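Local coordinates for protein telomerase reverse transcriptase (PDB 6ZD1) that probably extends chromosome ends as the catalytic reverse transcriptase of telomerase, copying a template within its RNA component into telomeric DNA repeats, at residues T655-F660 with E668-L673; E440-L445 with G461-F466; V539-E544 with I558-L563. One frame throughout, in Å; residues are numbered along the deposited sequence.

Interaction 1: T655-F660 with E668-L673; sequences TTIEKF and EGVEYL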
# COMPACT_ATOMS: atom_id res chain seq x y z
N THR A 655 -1.04 -12.85 -5.57
CA THR A 655 -1.74 -11.60 -5.27
C THR A 655 -0.80 -10.57 -4.68
O THR A 655 -0.85 -9.38 -5.03
CB THR A 655 -2.92 -11.87 -4.33
OG1 THR A 655 -3.73 -12.92 -4.86
CG2 THR A 655 -3.76 -10.61 -4.19
N THR A 656 0.09 -11.00 -3.78
CA THR A 656 1.02 -10.06 -3.16
C THR A 656 1.96 -9.47 -4.19
O THR A 656 2.14 -8.24 -4.26
CB THR A 656 1.82 -10.78 -2.06
OG1 THR A 656 0.91 -11.33 -1.09
CG2 THR A 656 2.77 -9.81 -1.37
N ILE A 657 2.55 -10.31 -5.04
CA ILE A 657 3.49 -9.81 -6.04
C ILE A 657 2.77 -8.91 -7.04
O ILE A 657 3.28 -7.85 -7.41
CB ILE A 657 4.20 -10.99 -6.75
CG1 ILE A 657 5.03 -11.79 -5.74
CG2 ILE A 657 5.10 -10.47 -7.85
CD1 ILE A 657 6.12 -10.98 -5.08
N GLU A 658 1.56 -9.30 -7.45
CA GLU A 658 0.81 -8.50 -8.41
C GLU A 658 0.44 -7.14 -7.84
O GLU A 658 0.64 -6.11 -8.49
CB GLU A 658 -0.45 -9.26 -8.83
CG GLU A 658 -0.96 -8.98 -10.24
CD GLU A 658 -1.94 -7.82 -10.30
OE1 GLU A 658 -2.35 -7.44 -11.42
OE2 GLU A 658 -2.29 -7.28 -9.23
N LYS A 659 -0.05 -7.11 -6.60
CA LYS A 659 -0.43 -5.83 -6.01
C LYS A 659 0.79 -4.96 -5.72
O LYS A 659 0.71 -3.73 -5.82
CB LYS A 659 -1.25 -6.05 -4.74
CG LYS A 659 -1.98 -4.81 -4.26
CD LYS A 659 -3.06 -5.15 -3.23
CE LYS A 659 -3.80 -3.89 -2.80
NZ LYS A 659 -4.96 -4.19 -1.91
N PHE A 660 1.93 -5.58 -5.39
CA PHE A 660 3.15 -4.80 -5.19
C PHE A 660 3.62 -4.15 -6.48
O PHE A 660 4.04 -2.99 -6.48
CB PHE A 660 4.26 -5.69 -4.62
CG PHE A 660 5.59 -4.99 -4.52
CD1 PHE A 660 6.53 -5.10 -5.53
CD2 PHE A 660 5.90 -4.23 -3.40
CE1 PHE A 660 7.76 -4.46 -5.43
CE2 PHE A 660 7.13 -3.58 -3.30
CZ PHE A 660 8.06 -3.70 -4.32
N GLU A 668 11.09 -3.46 -9.44
CA GLU A 668 12.21 -3.38 -8.52
C GLU A 668 11.77 -3.87 -7.14
O GLU A 668 10.94 -3.23 -6.49
CB GLU A 668 12.74 -1.96 -8.45
CG GLU A 668 13.94 -1.80 -7.54
CD GLU A 668 14.38 -0.36 -7.37
OE1 GLU A 668 14.96 -0.04 -6.31
OE2 GLU A 668 14.14 0.45 -8.30
N GLY A 669 12.33 -4.99 -6.70
CA GLY A 669 12.07 -5.52 -5.38
C GLY A 669 11.15 -6.73 -5.33
O GLY A 669 10.94 -7.26 -4.23
N VAL A 670 10.62 -7.19 -6.46
CA VAL A 670 9.77 -8.38 -6.43
C VAL A 670 10.61 -9.61 -6.12
O VAL A 670 10.16 -10.53 -5.42
CB VAL A 670 8.98 -8.53 -7.74
CG1 VAL A 670 8.06 -7.33 -7.94
CG2 VAL A 670 9.91 -8.71 -8.93
N GLU A 671 11.84 -9.65 -6.63
CA GLU A 671 12.73 -10.77 -6.33
C GLU A 671 13.03 -10.84 -4.84
O GLU A 671 12.86 -11.89 -4.21
CB GLU A 671 14.03 -10.63 -7.13
CG GLU A 671 13.89 -10.98 -8.60
CD GLU A 671 14.38 -12.38 -8.90
OE1 GLU A 671 15.51 -12.51 -9.42
OE2 GLU A 671 13.64 -13.34 -8.61
N TYR A 672 13.44 -9.71 -4.25
CA TYR A 672 13.70 -9.69 -2.82
C TYR A 672 12.46 -10.07 -2.02
O TYR A 672 12.55 -10.80 -1.03
CB TYR A 672 14.20 -8.30 -2.41
CG TYR A 672 14.43 -8.11 -0.92
CD1 TYR A 672 15.63 -8.50 -0.32
CD2 TYR A 672 13.46 -7.52 -0.11
CE1 TYR A 672 15.84 -8.32 1.04
CE2 TYR A 672 13.67 -7.34 1.25
CZ TYR A 672 14.86 -7.74 1.82
OH TYR A 672 15.06 -7.56 3.17
N LEU A 673 11.28 -9.64 -2.48
CA LEU A 673 10.06 -9.93 -1.74
C LEU A 673 9.65 -11.39 -1.90
O LEU A 673 9.18 -12.01 -0.94
CB LEU A 673 8.94 -9.00 -2.20
CG LEU A 673 7.69 -8.97 -1.31
CD1 LEU A 673 8.06 -8.52 0.10
CD2 LEU A 673 6.63 -8.06 -1.91
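F660 and L673 both turn CG anti to the backbone N (chi1 174° and -167°), and the second torsion of L673 (59°) places the delta branch whose CD2 lies over one face of the F660 ring, 4.2 Å from CG. The contact joins two successive helices, 642-664 and 670-684, in the helical C-terminal region, consistent with the thumb of telomerase. V670 comes in at the edge instead, near the ring plane, with CG1 3.6 Å from F660 CD1. Face and rim of one ring are therefore taken by residues about one helical turn apart. The same L673 methyl also touches I657 CD1 and T656 CG2, while I657 CG2 meets V670 CG1 at 4.3 Å. The side-chain contacts are apolar, and no hydrogen bond crosses between the segments. The T656 hydroxyl is engaged with Y593 and the I652 carbonyl. G669, the N-cap of the second helix, sets its carbonyl carbon 4.1 Å from F660 CE1, obliquely to the ring, and its O accepts from L673 N at 3.0 Å. Helix 609-637 contributes I612 to the surroundings of F660, and I703 packs on V670. At the ring tip, the carbonyl oxygen of E668 lies in the ring plane, 3.6 Å from F660 CE1 and equally far from CZ, facing their C-H rim.

Interaction 2: E440-L445 with G461-F466; sequences EDATCL and GVFQGF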
# COMPACT_ATOMS: atom_id res chain seq x y z
N GLU A 440 12.16 20.74 -7.28
CA GLU A 440 11.85 22.12 -7.64
C GLU A 440 10.76 22.25 -8.69
O GLU A 440 10.12 23.31 -8.76
CB GLU A 440 13.12 22.83 -8.12
CG GLU A 440 14.28 22.74 -7.14
CD GLU A 440 15.57 23.32 -7.69
OE1 GLU A 440 16.40 23.80 -6.87
OE2 GLU A 440 15.77 23.30 -8.92
N ASP A 441 10.51 21.22 -9.50
CA ASP A 441 9.56 21.31 -10.59
C ASP A 441 8.32 20.45 -10.39
O ASP A 441 7.52 20.32 -11.32
CB ASP A 441 10.23 20.94 -11.92
CG ASP A 441 11.47 21.76 -12.21
OD1 ASP A 441 12.57 21.17 -12.27
OD2 ASP A 441 11.35 22.99 -12.35
N ALA A 442 8.14 19.87 -9.21
CA ALA A 442 6.94 19.07 -8.96
C ALA A 442 5.72 19.98 -8.96
O ALA A 442 5.66 20.96 -8.21
CB ALA A 442 7.07 18.33 -7.63
N THR A 443 4.75 19.66 -9.81
CA THR A 443 3.49 20.39 -9.89
C THR A 443 2.33 19.41 -9.77
O THR A 443 2.47 18.22 -10.05
CB THR A 443 3.37 21.19 -11.20
OG1 THR A 443 3.46 20.29 -12.32
CG2 THR A 443 4.48 22.23 -11.30
N CYS A 444 1.18 19.94 -9.37
CA CYS A 444 -0.03 19.14 -9.23
C CYS A 444 -1.19 19.84 -9.93
O CYS A 444 -1.21 21.06 -10.08
CB CYS A 444 -0.40 18.88 -7.76
SG CYS A 444 -1.10 20.28 -6.88
N LEU A 445 -2.15 19.03 -10.38
CA LEU A 445 -3.36 19.51 -11.02
C LEU A 445 -4.50 19.47 -10.01
O LEU A 445 -4.64 18.50 -9.26
CB LEU A 445 -3.72 18.66 -12.24
CG LEU A 445 -2.88 18.85 -13.51
CD1 LEU A 445 -1.51 18.18 -13.40
CD2 LEU A 445 -3.64 18.33 -14.71
N GLY A 461 8.36 22.19 0.84
CA GLY A 461 8.09 20.79 1.08
C GLY A 461 8.18 19.95 -0.18
O GLY A 461 8.58 20.41 -1.26
N VAL A 462 7.76 18.70 -0.04
CA VAL A 462 7.80 17.73 -1.12
C VAL A 462 6.47 17.00 -1.15
O VAL A 462 5.89 16.71 -0.10
CB VAL A 462 8.98 16.74 -0.95
CG1 VAL A 462 8.84 15.55 -1.88
CG2 VAL A 462 10.30 17.45 -1.21
N PHE A 463 5.98 16.73 -2.35
CA PHE A 463 4.71 16.03 -2.49
C PHE A 463 4.89 14.57 -2.13
O PHE A 463 5.77 13.89 -2.66
CB PHE A 463 4.20 16.15 -3.92
CG PHE A 463 3.34 17.35 -4.16
CD1 PHE A 463 2.37 17.71 -3.25
CD2 PHE A 463 3.51 18.12 -5.30
CE1 PHE A 463 1.58 18.82 -3.47
CE2 PHE A 463 2.72 19.23 -5.53
CZ PHE A 463 1.75 19.58 -4.61
N GLN A 464 4.04 14.08 -1.23
CA GLN A 464 3.98 12.65 -0.97
C GLN A 464 3.31 11.96 -2.15
O GLN A 464 2.27 12.41 -2.64
CB GLN A 464 3.22 12.39 0.32
CG GLN A 464 3.37 10.98 0.85
CD GLN A 464 2.65 10.78 2.16
OE1 GLN A 464 2.46 11.73 2.92
NE2 GLN A 464 2.23 9.55 2.43
N GLY A 465 3.91 10.87 -2.62
CA GLY A 465 3.41 10.16 -3.78
C GLY A 465 4.33 10.16 -4.98
O GLY A 465 4.08 9.41 -5.94
N PHE A 466 5.38 10.98 -5.00
CA PHE A 466 6.37 10.91 -6.07
C PHE A 466 7.43 9.86 -5.75
O PHE A 466 7.57 9.39 -4.62
CB PHE A 466 7.02 12.27 -6.28
CG PHE A 466 6.20 13.21 -7.12
CD1 PHE A 466 6.33 13.21 -8.50
CD2 PHE A 466 5.30 14.07 -6.53
CE1 PHE A 466 5.57 14.07 -9.27
CE2 PHE A 466 4.54 14.93 -7.30
CZ PHE A 466 4.67 14.93 -8.67
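A442 and F463 mark the closest backbone approach, their CA atoms 7.5 Å apart, where the chain leaving helix 428-440 enters strand 443-446 and passes an irregular loop. That loop, 461-466, is consistent with the start of reverse transcriptase motif B, with its Gln-Gly pair in the middle of a type II beta turn from F463 to F466. G465 takes the third turn position at phi 115°. Both phenylalanines point toward the strand, one from each end of the turn. A442 CB meets both rings: it sits over one face of the F466 ring, 4.3 Å from CE2, but at the edge of the F463 ring, 4.3 Å from CD2. One methyl group thus touches two aromatic rings in different ways. T443 turns its side chain away, where OG1 bonds to N231, and offers only backbone to the rings; its O lies at the rim of F466, 4.2 Å from CZ. C444 points back toward the loop. Its SG lies between the backbone N and the carbonyl carbon (chi1 75°), and CB and SG both approach the CE2-CZ end of F463 from the same side of the ring plane. Backbone bonds of C444 to F456 and of Q464 to C247 tie both segments to the same mixed sheet. The sulfur-aromatic contact is oblique: C444 SG is 4.8 Å from the F463 ring centroid, 57° off its normal, with CZ the nearest atom at 3.7 Å.

Interaction 3: V539-E544 with I558-L563; sequences VEINGE and INCLTL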
# COMPACT_ATOMS: atom_id res chain seq x y z
N VAL A 539 5.66 12.35 24.60
CA VAL A 539 5.37 11.54 25.77
C VAL A 539 6.68 11.15 26.44
O VAL A 539 7.62 10.72 25.76
CB VAL A 539 4.54 10.29 25.41
CG1 VAL A 539 4.31 9.42 26.64
CG2 VAL A 539 3.21 10.70 24.81
N GLU A 540 6.73 11.28 27.76
CA GLU A 540 7.94 10.97 28.52
C GLU A 540 7.57 10.19 29.77
O GLU A 540 6.69 10.60 30.53
CB GLU A 540 8.69 12.26 28.91
CG GLU A 540 10.02 12.01 29.61
CD GLU A 540 10.58 13.27 30.26
OE1 GLU A 540 11.26 13.14 31.30
OE2 GLU A 540 10.33 14.37 29.73
N ILE A 541 8.24 9.05 29.97
CA ILE A 541 8.12 8.28 31.20
C ILE A 541 9.51 7.87 31.65
O ILE A 541 10.46 7.82 30.86
CB ILE A 541 7.21 7.04 31.06
CG1 ILE A 541 7.73 6.09 29.98
CG2 ILE A 541 5.78 7.46 30.75
CD1 ILE A 541 6.90 4.84 29.85
N ASN A 542 9.64 7.62 32.96
CA ASN A 542 10.92 7.24 33.55
C ASN A 542 10.86 6.03 34.46
O ASN A 542 11.91 5.42 34.71
CB ASN A 542 11.51 8.42 34.34
CG ASN A 542 10.57 8.96 35.39
OD1 ASN A 542 9.73 8.24 35.93
ND2 ASN A 542 10.71 10.24 35.70
N GLY A 543 9.70 5.66 34.98
CA GLY A 543 9.62 4.51 35.87
C GLY A 543 10.45 4.66 37.13
O GLY A 543 11.22 3.76 37.48
N GLU A 544 10.32 5.80 37.81
CA GLU A 544 10.90 5.99 39.13
C GLU A 544 9.91 5.68 40.24
O GLU A 544 10.01 6.24 41.34
CB GLU A 544 11.43 7.42 39.29
CG GLU A 544 12.67 7.74 38.46
CD GLU A 544 13.19 9.15 38.70
OE1 GLU A 544 12.53 9.90 39.45
OE2 GLU A 544 14.25 9.50 38.15
N ILE A 558 6.07 -0.74 25.00
CA ILE A 558 7.40 -0.79 25.60
C ILE A 558 7.28 -0.49 27.09
O ILE A 558 6.80 0.58 27.48
CB ILE A 558 8.37 0.19 24.93
CG1 ILE A 558 8.46 -0.11 23.43
CG2 ILE A 558 9.74 0.10 25.58
CD1 ILE A 558 9.28 0.90 22.66
N ASN A 559 7.71 -1.43 27.92
CA ASN A 559 7.73 -1.25 29.37
C ASN A 559 9.01 -0.54 29.77
O ASN A 559 10.11 -1.03 29.51
CB ASN A 559 7.60 -2.59 30.09
CG ASN A 559 7.34 -2.43 31.59
OD1 ASN A 559 8.04 -1.70 32.28
ND2 ASN A 559 6.31 -3.12 32.08
N CYS A 560 8.87 0.63 30.40
CA CYS A 560 10.02 1.45 30.78
C CYS A 560 10.87 0.79 31.86
O CYS A 560 12.05 1.11 31.98
CB CYS A 560 9.53 2.81 31.27
SG CYS A 560 10.84 3.99 31.66
N LEU A 561 10.29 -0.11 32.65
CA LEU A 561 10.96 -0.70 33.80
C LEU A 561 11.78 -1.93 33.44
O LEU A 561 12.87 -2.13 33.98
CB LEU A 561 9.93 -1.06 34.86
CG LEU A 561 10.46 -1.13 36.29
CD1 LEU A 561 11.06 0.21 36.69
CD2 LEU A 561 9.34 -1.53 37.23
N THR A 562 11.26 -2.78 32.55
CA THR A 562 11.93 -4.01 32.17
C THR A 562 12.36 -4.05 30.71
O THR A 562 13.00 -5.02 30.29
CB THR A 562 11.03 -5.21 32.46
OG1 THR A 562 9.84 -5.12 31.68
CG2 THR A 562 10.66 -5.25 33.94
N LEU A 563 12.02 -3.02 29.92
CA LEU A 563 12.33 -2.99 28.49
C LEU A 563 11.70 -4.18 27.76
O LEU A 563 12.29 -4.77 26.86
CB LEU A 563 13.83 -2.90 28.22
CG LEU A 563 14.46 -1.51 28.41
CD1 LEU A 563 15.87 -1.47 27.84
CD2 LEU A 563 13.60 -0.43 27.77
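I541 and C560 point toward each other, and the end of I541 abuts C560 CB, with I541 CD1 at 3.6 Å and CG1 at 4.0 Å. C560 SG, anti to its backbone N (chi1 -176°), passes beyond the isoleucine and lies against the N542-G543 peptide, 3.5 Å from N542 C and 3.9 Å from G543 N. L561 completes the contact by setting CD1 against G543 O at 3.6 Å. No hydrogen bond crosses; instead each segment has its own Asx turn. N542 OD1 accepts from E544 N at 3.1 Å, the donor 47° above the carbonyl plane, whereas N559 OD1 takes L561 N within its plane at 2.8 Å. The two turns come where strands 539-541 and 556-559 end. Strand 539-541 is an outer strand of a four-stranded antiparallel sheet consistent with the palm sheet, I541 pairing with M335 of strand 334-339. Strand 556-559 belongs to a small antiparallel sheet, probably containing the motif E hairpin, the primer grip, in which I558 pairs with M551; I558 and L563 also pack on helix 309-326.

Overall arrangement
The three contacts lie in separate parts of the fold and do not touch. Interaction 2, beside the mixed sheet and probably near the boundary of fingers and palm, and interaction 1, probably in the thumb, have centres 26 Å apart and nearest atoms about 12 Å apart. Interaction 3 lies farther out: its centre is 39 Å from that of interaction 1 and 40 Å from that of interaction 2, and its nearest atoms are about 22 Å from either. Along the chain the order is 2, 3, 1. Strand 539-541 of interaction 3 pairs with strand 334-339, next to hairpin 495-508; in reverse transcriptases the corresponding palm strands carry the catalytic motifs A and C.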